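Local structure of cytosolic protein (Streptococcus thermophilus, 2QZI) at residues 25-29 against 41-47; 80-86 against 98-103. The protein is of unknown function, a small cytosolic alpha/beta protein of the DUF1827 family that carries two bound sodium ions in the crystal. All blocks are in the same frame, centred on the assembly; numbering follows the deposited sequence.

Contact 1: 25-29 against 41-47; sequences DAFLV and FTQAPKH. With NA (sodium ion), chain F; NA (sodium ion), chain E.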
loop_
_atom_site.group_PDB
_atom_site.type_symbol
_atom_site.label_atom_id
_atom_site.label_comp_id
_atom_site.label_asym_id
_atom_site.label_seq_id
_atom_site.Cartn_x
_atom_site.Cartn_y
_atom_site.Cartn_z
ATOM N N ASP A 25 3.040 -6.674 -12.837
ATOM C CA ASP A 25 1.860 -7.548 -12.732
ATOM C C ASP A 25 0.634 -6.882 -12.077
ATOM O O ASP A 25 -0.489 -7.422 -12.122
ATOM C CB ASP A 25 2.201 -8.923 -12.090
ATOM C CG ASP A 25 2.643 -8.813 -10.647
ATOM O OD1 ASP A 25 2.983 -7.688 -10.156
ATOM O OD2 ASP A 25 2.679 -9.880 -9.979
ATOM N N ALA A 26 0.815 -5.686 -11.523
ATOM C CA ALA A 26 -0.319 -4.951 -10.943
ATOM C C ALA A 26 -1.390 -4.708 -11.990
ATOM O O ALA A 26 -1.075 -4.308 -13.086
ATOM C CB ALA A 26 0.140 -3.600 -10.327
ATOM N N PHE A 27 -2.646 -4.991 -11.669
ATOM C CA PHE A 27 -3.800 -4.493 -12.458
ATOM C C PHE A 27 -4.602 -3.370 -11.742
ATOM O O PHE A 27 -5.490 -2.667 -12.334
ATOM C CB PHE A 27 -4.695 -5.684 -12.831
ATOM C CG PHE A 27 -5.281 -6.434 -11.644
ATOM C CD1 PHE A 27 -4.956 -7.784 -11.421
ATOM C CD2 PHE A 27 -6.263 -5.832 -10.838
ATOM C CE1 PHE A 27 -5.561 -8.508 -10.380
ATOM C CE2 PHE A 27 -6.868 -6.518 -9.817
ATOM C CZ PHE A 27 -6.497 -7.858 -9.556
ATOM N N LEU A 28 -4.266 -3.138 -10.483
ATOM C CA LEU A 28 -4.770 -1.930 -9.807
ATOM C C LEU A 28 -3.618 -1.218 -9.103
ATOM O O LEU A 28 -2.794 -1.863 -8.426
ATOM C CB LEU A 28 -5.869 -2.318 -8.805
ATOM C CG LEU A 28 -6.377 -1.316 -7.782
ATOM C CD1 LEU A 28 -7.107 -0.126 -8.449
ATOM C CD2 LEU A 28 -7.317 -2.083 -6.838
ATOM N N VAL A 29 -3.553 0.088 -9.284
ATOM C CA VAL A 29 -2.549 0.928 -8.672
ATOM C C VAL A 29 -3.199 2.206 -8.178
ATOM O O VAL A 29 -3.829 2.958 -8.946
ATOM C CB VAL A 29 -1.409 1.343 -9.633
ATOM C CG1 VAL A 29 -0.323 2.179 -8.856
ATOM C CG2 VAL A 29 -0.742 0.133 -10.372
ATOM N N PHE A 41 -0.621 1.674 -3.260
ATOM C CA PHE A 41 -1.388 0.432 -3.059
ATOM C C PHE A 41 -1.626 -0.234 -4.412
ATOM O O PHE A 41 -2.146 0.409 -5.315
ATOM C CB PHE A 41 -2.745 0.826 -2.484
ATOM C CG PHE A 41 -3.720 -0.316 -2.328
ATOM C CD1 PHE A 41 -3.385 -1.452 -1.569
ATOM C CD2 PHE A 41 -4.979 -0.263 -2.926
ATOM C CE1 PHE A 41 -4.296 -2.488 -1.424
ATOM C CE2 PHE A 41 -5.902 -1.338 -2.817
ATOM C CZ PHE A 41 -5.544 -2.450 -2.064
ATOM N N THR A 42 -1.372 -1.539 -4.493
ATOM C CA THR A 42 -1.584 -2.323 -5.718
ATOM C C THR A 42 -2.217 -3.696 -5.454
ATOM O O THR A 42 -2.086 -4.218 -4.368
ATOM C CB THR A 42 -0.242 -2.641 -6.462
ATOM O OG1 THR A 42 0.520 -3.620 -5.753
ATOM C CG2 THR A 42 0.670 -1.386 -6.710
ATOM N N GLN A 43 -2.926 -4.233 -6.465
ATOM C CA GLN A 43 -3.424 -5.593 -6.520
ATOM C C GLN A 43 -2.930 -6.187 -7.822
ATOM O O GLN A 43 -2.958 -5.511 -8.818
ATOM C CB GLN A 43 -4.943 -5.754 -6.442
ATOM C CG GLN A 43 -5.273 -7.324 -6.181
ATOM C CD GLN A 43 -6.737 -7.599 -6.129
ATOM O OE1 GLN A 43 -7.528 -6.670 -6.302
ATOM N NE2 GLN A 43 -7.129 -8.871 -5.900
ATOM N N ALA A 44 -2.519 -7.465 -7.783
ATOM C CA ALA A 44 -2.004 -8.257 -8.889
ATOM C C ALA A 44 -2.481 -9.702 -8.617
ATOM O O ALA A 44 -2.858 -10.001 -7.498
ATOM C CB ALA A 44 -0.413 -8.267 -8.870
ATOM N N PRO A 45 -2.464 -10.593 -9.631
ATOM C CA PRO A 45 -2.702 -11.977 -9.252
ATOM C C PRO A 45 -1.771 -12.366 -8.107
ATOM O O PRO A 45 -0.578 -12.086 -8.177
ATOM C CB PRO A 45 -2.361 -12.801 -10.560
ATOM C CG PRO A 45 -2.747 -11.788 -11.703
ATOM C CD PRO A 45 -2.249 -10.429 -11.086
ATOM N N LYS A 46 -2.324 -12.990 -7.073
ATOM C CA LYS A 46 -1.551 -13.691 -6.031
ATOM C C LYS A 46 -1.112 -12.714 -4.932
ATOM O O LYS A 46 -0.648 -13.156 -3.896
ATOM C CB LYS A 46 -0.361 -14.478 -6.610
ATOM C CG LYS A 46 -0.777 -15.552 -7.545
ATOM C CD LYS A 46 -1.581 -16.729 -6.885
ATOM C CE LYS A 46 -2.221 -17.620 -7.980
ATOM N NZ LYS A 46 -2.993 -18.846 -7.478
ATOM N N HIS A 47 -1.268 -11.391 -5.114
ATOM C CA HIS A 47 -0.840 -10.534 -4.032
ATOM C C HIS A 47 -1.326 -9.098 -4.132
ATOM O O HIS A 47 -1.341 -8.523 -5.208
ATOM C CB HIS A 47 0.706 -10.533 -3.864
ATOM C CG HIS A 47 1.464 -10.058 -5.074
ATOM N ND1 HIS A 47 2.426 -9.063 -5.013
ATOM C CD2 HIS A 47 1.440 -10.475 -6.367
ATOM C CE1 HIS A 47 2.930 -8.863 -6.223
ATOM N NE2 HIS A 47 2.327 -9.685 -7.068
HETATM NA NA NA F . 0.161 -6.149 -6.019
HETATM NA NA NA E . -0.042 -4.880 -15.160
HETATM O O HOH W 1 1.307 -11.964 -10.360
HETATM O O HOH W 2 2.153 -6.116 -8.094
HETATM O O HOH W 3 -0.466 -7.131 -16.061
#

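Contact 2: 80-86 against 98-103; sequences IVLMDKL and SFPTTV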
loop_
_atom_site.group_PDB
_atom_site.type_symbol
_atom_site.label_atom_id
_atom_site.label_comp_id
_atom_site.label_asym_id
_atom_site.label_seq_id
_atom_site.Cartn_x
_atom_site.Cartn_y
_atom_site.Cartn_z
ATOM N N ILE A 80 -10.023 -13.611 0.226
ATOM C CA ILE A 80 -9.016 -14.245 -0.644
ATOM C C ILE A 80 -7.588 -14.048 -0.140
ATOM O O ILE A 80 -6.666 -14.568 -0.743
ATOM C CB ILE A 80 -9.066 -13.726 -2.131
ATOM C CG1 ILE A 80 -8.892 -12.194 -2.146
ATOM C CG2 ILE A 80 -10.301 -14.341 -2.855
ATOM C CD1 ILE A 80 -8.530 -11.498 -3.526
ATOM N N VAL A 81 -7.407 -13.262 0.927
ATOM C CA VAL A 81 -6.083 -13.063 1.435
ATOM C C VAL A 81 -5.676 -14.120 2.411
ATOM O O VAL A 81 -6.476 -14.635 3.160
ATOM C CB VAL A 81 -5.624 -11.553 1.802
ATOM C CG1 VAL A 81 -6.677 -10.598 1.880
ATOM C CG2 VAL A 81 -4.621 -11.482 3.014
ATOM N N LEU A 82 -4.417 -14.472 2.313
ATOM C CA LEU A 82 -3.772 -15.418 3.189
ATOM C C LEU A 82 -3.242 -14.633 4.436
ATOM O O LEU A 82 -2.084 -14.202 4.500
ATOM C CB LEU A 82 -2.668 -16.058 2.391
ATOM C CG LEU A 82 -2.992 -17.338 1.587
ATOM C CD1 LEU A 82 -4.438 -17.805 1.611
ATOM C CD2 LEU A 82 -2.429 -17.327 0.171
HETATM N N MSE A 83 -4.135 -14.442 5.403
HETATM C CA MSE A 83 -3.908 -13.587 6.535
HETATM C C MSE A 83 -2.867 -14.088 7.487
HETATM O O MSE A 83 -2.350 -13.302 8.270
HETATM C CB MSE A 83 -5.222 -13.308 7.274
HETATM C CG MSE A 83 -5.308 -11.860 7.770
HETATM SE SE MSE A 83 -5.731 -10.604 6.360
HETATM C CE MSE A 83 -6.928 -11.975 5.624
ATOM N N ASP A 84 -2.545 -15.391 7.426
ATOM C CA ASP A 84 -1.445 -15.903 8.168
ATOM C C ASP A 84 -0.128 -15.802 7.373
ATOM O O ASP A 84 0.888 -16.318 7.847
ATOM C CB ASP A 84 -1.685 -17.395 8.474
ATOM C CG ASP A 84 -1.887 -18.211 7.189
ATOM O OD1 ASP A 84 -2.394 -17.642 6.168
ATOM O OD2 ASP A 84 -1.573 -19.419 7.200
ATOM N N LYS A 85 -0.118 -15.200 6.178
ATOM C CA LYS A 85 1.117 -15.216 5.339
ATOM C C LYS A 85 1.555 -13.786 5.016
ATOM O O LYS A 85 2.310 -13.556 4.066
ATOM C CB LYS A 85 0.930 -15.985 4.030
ATOM C CG LYS A 85 0.428 -17.390 4.174
ATOM C CD LYS A 85 1.498 -18.285 4.559
ATOM C CE LYS A 85 1.045 -19.749 4.395
ATOM N NZ LYS A 85 1.489 -20.537 5.528
ATOM N N LEU A 86 1.059 -12.823 5.783
ATOM C CA LEU A 86 1.468 -11.413 5.595
ATOM C C LEU A 86 2.985 -11.256 5.788
ATOM O O LEU A 86 3.575 -11.896 6.696
ATOM C CB LEU A 86 0.706 -10.499 6.557
ATOM C CG LEU A 86 -0.839 -10.573 6.466
ATOM C CD1 LEU A 86 -1.543 -9.329 7.059
ATOM C CD2 LEU A 86 -1.278 -10.783 4.995
ATOM N N SER A 98 3.209 -7.158 2.046
ATOM C CA SER A 98 2.697 -8.035 0.996
ATOM C C SER A 98 1.575 -8.833 1.576
ATOM O O SER A 98 1.710 -9.382 2.670
ATOM C CB SER A 98 3.773 -9.010 0.504
ATOM O OG SER A 98 4.862 -8.165 0.119
ATOM N N PHE A 99 0.495 -8.926 0.810
ATOM C CA PHE A 99 -0.680 -9.667 1.221
ATOM C C PHE A 99 -0.936 -10.763 0.156
ATOM O O PHE A 99 -1.558 -10.504 -0.877
ATOM C CB PHE A 99 -1.913 -8.779 1.319
ATOM C CG PHE A 99 -1.755 -7.507 2.180
ATOM C CD1 PHE A 99 -2.325 -7.446 3.449
ATOM C CD2 PHE A 99 -1.127 -6.373 1.689
ATOM C CE1 PHE A 99 -2.269 -6.270 4.253
ATOM C CE2 PHE A 99 -1.043 -5.181 2.458
ATOM C CZ PHE A 99 -1.643 -5.113 3.732
ATOM N N PRO A 100 -0.459 -11.987 0.406
ATOM C CA PRO A 100 -0.742 -13.036 -0.615
ATOM C C PRO A 100 -2.248 -13.355 -0.736
ATOM O O PRO A 100 -3.055 -13.120 0.240
ATOM C CB PRO A 100 0.085 -14.287 -0.129
ATOM C CG PRO A 100 1.099 -13.749 0.832
ATOM C CD PRO A 100 0.389 -12.462 1.502
ATOM N N THR A 101 -2.653 -13.866 -1.910
ATOM C CA THR A 101 -4.038 -14.154 -2.127
ATOM C C THR A 101 -4.156 -15.475 -2.793
ATOM O O THR A 101 -3.212 -15.902 -3.438
ATOM C CB THR A 101 -4.747 -13.064 -2.981
ATOM O OG1 THR A 101 -4.201 -12.955 -4.308
ATOM C CG2 THR A 101 -4.672 -11.653 -2.256
ATOM N N THR A 102 -5.314 -16.132 -2.642
ATOM C CA THR A 102 -5.585 -17.373 -3.336
ATOM C C THR A 102 -5.550 -17.208 -4.860
ATOM O O THR A 102 -4.879 -17.953 -5.549
ATOM C CB THR A 102 -6.920 -17.985 -2.866
ATOM O OG1 THR A 102 -7.952 -16.988 -2.960
ATOM C CG2 THR A 102 -6.794 -18.460 -1.421
ATOM N N VAL A 103 -6.227 -16.191 -5.363
ATOM C CA VAL A 103 -6.425 -16.005 -6.780
ATOM C C VAL A 103 -5.350 -15.053 -7.352
ATOM O O VAL A 103 -4.836 -14.136 -6.705
ATOM C CB VAL A 103 -7.869 -15.406 -7.089
ATOM C CG1 VAL A 103 -8.953 -16.390 -6.823
ATOM C CG2 VAL A 103 -8.143 -14.002 -6.368
ATOM O OXT VAL A 103 -4.955 -15.181 -8.519
#

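Contact 1: 25-29 against 41-47
The two segments run antiparallel, and the carbonyl of Gln43 anchors their register: Gln43 O accepts from Phe27 N at 2.9 Å and from Leu28 N at 3.2 Å, while Gln43 N returns a bond to Leu28 O (3.1 Å). Phe27 and Leu28 thus both sit across from Gln43, forming a classic beta bulge, and the next pair, Val29 with Thr42, is non-hydrogen-bonded with CA atoms 4.5 Å apart. The bulge lies at the open end of the beta hairpin made by strands 28-34 and 37-44, where the chain arrives from helix 14-23. The Phe27 ring lays one face over the Gln43–Ala44 peptide and meets Pro45 CD at its edge. Past strand 37-44, a type II turn from Ala44 to His47 brings the imidazole back, so that His47 NE2 donates to Asp25 OD2 at 2.9 Å; ND1 is held by Glu49. Beside Thr42, one sodium ion is bound by Thr42 OG1 (2.6 Å), His47 O (2.9 Å) and a water that also donates to Asp25 OD1. The second sodium takes Ala26 O at 2.4 Å, together with Leu21 at the end of helix 14-23 and Thr24 just after it.

Contact 2: 80-86 against 98-103
Strand 94-100 of the antiparallel sheet runs out here into the C-terminal tail, which pairs through a single beta bridge, Val81 with Thr101 (CA–CA 4.2 Å), with the loop that leads from helix 61-74 to strand 87-91. Ser98 approaches this loop through its backbone, its O lying 3.6 Å from Leu86 CA in a CA-H...O contact, while its hydroxyl bonds to Glu49. Phe99 is buried: its CD1 packs 3.8 Å from Leu86 CD2 and its CB 4.2 Å from Val81 CG2, and the ring also meets Leu72 of helix 61-74, so it fills the space between sheet, helix and loop. Pro100 O accepts from Leu82 N at 2.8 Å, with Val81 CA also close by at 3.3 Å from Pro100 O. The proline ring lies against Leu82 and the aliphatic part of Lys85, two residues that begin and end a type I turn closed by Lys85 N to Leu82 O (2.8 Å). Beyond the strand, Thr101 puts its CA 3.0 Å from Ile80 O, and Thr102 N donates to that same oxygen at 2.8 Å, completing the pair of backbone bonds that flank the bridge. At the terminus, Val103 CG2 rests on Ile80 CD1 at 3.8 Å, and the carboxylate is tied back within the tail, Thr101 OG1 donating to Val103 O at 2.7 Å.

Contact 1 closes before contact 2 opens along the chain, and their centres lie about 12 Å apart; both reach the same six-stranded antiparallel sheet, in which strand 47-53 lies between strands 37-44 and 94-100 and so connects the two regions. They meet directly at the turn of 41-47 and the C-terminal tail: Lys46 N lies 2.8 Å from Val103 O and Lys46 NZ 2.8 Å from Thr102 O, both probable hydrogen bonds, while His47 CB packs 3.7 Å from Phe99 O. The tail is therefore held between the loop 80-86 and this turn, joining the sodium-binding end of the hairpin of strands 28-34 and 37-44 to the C-terminal part of the domain.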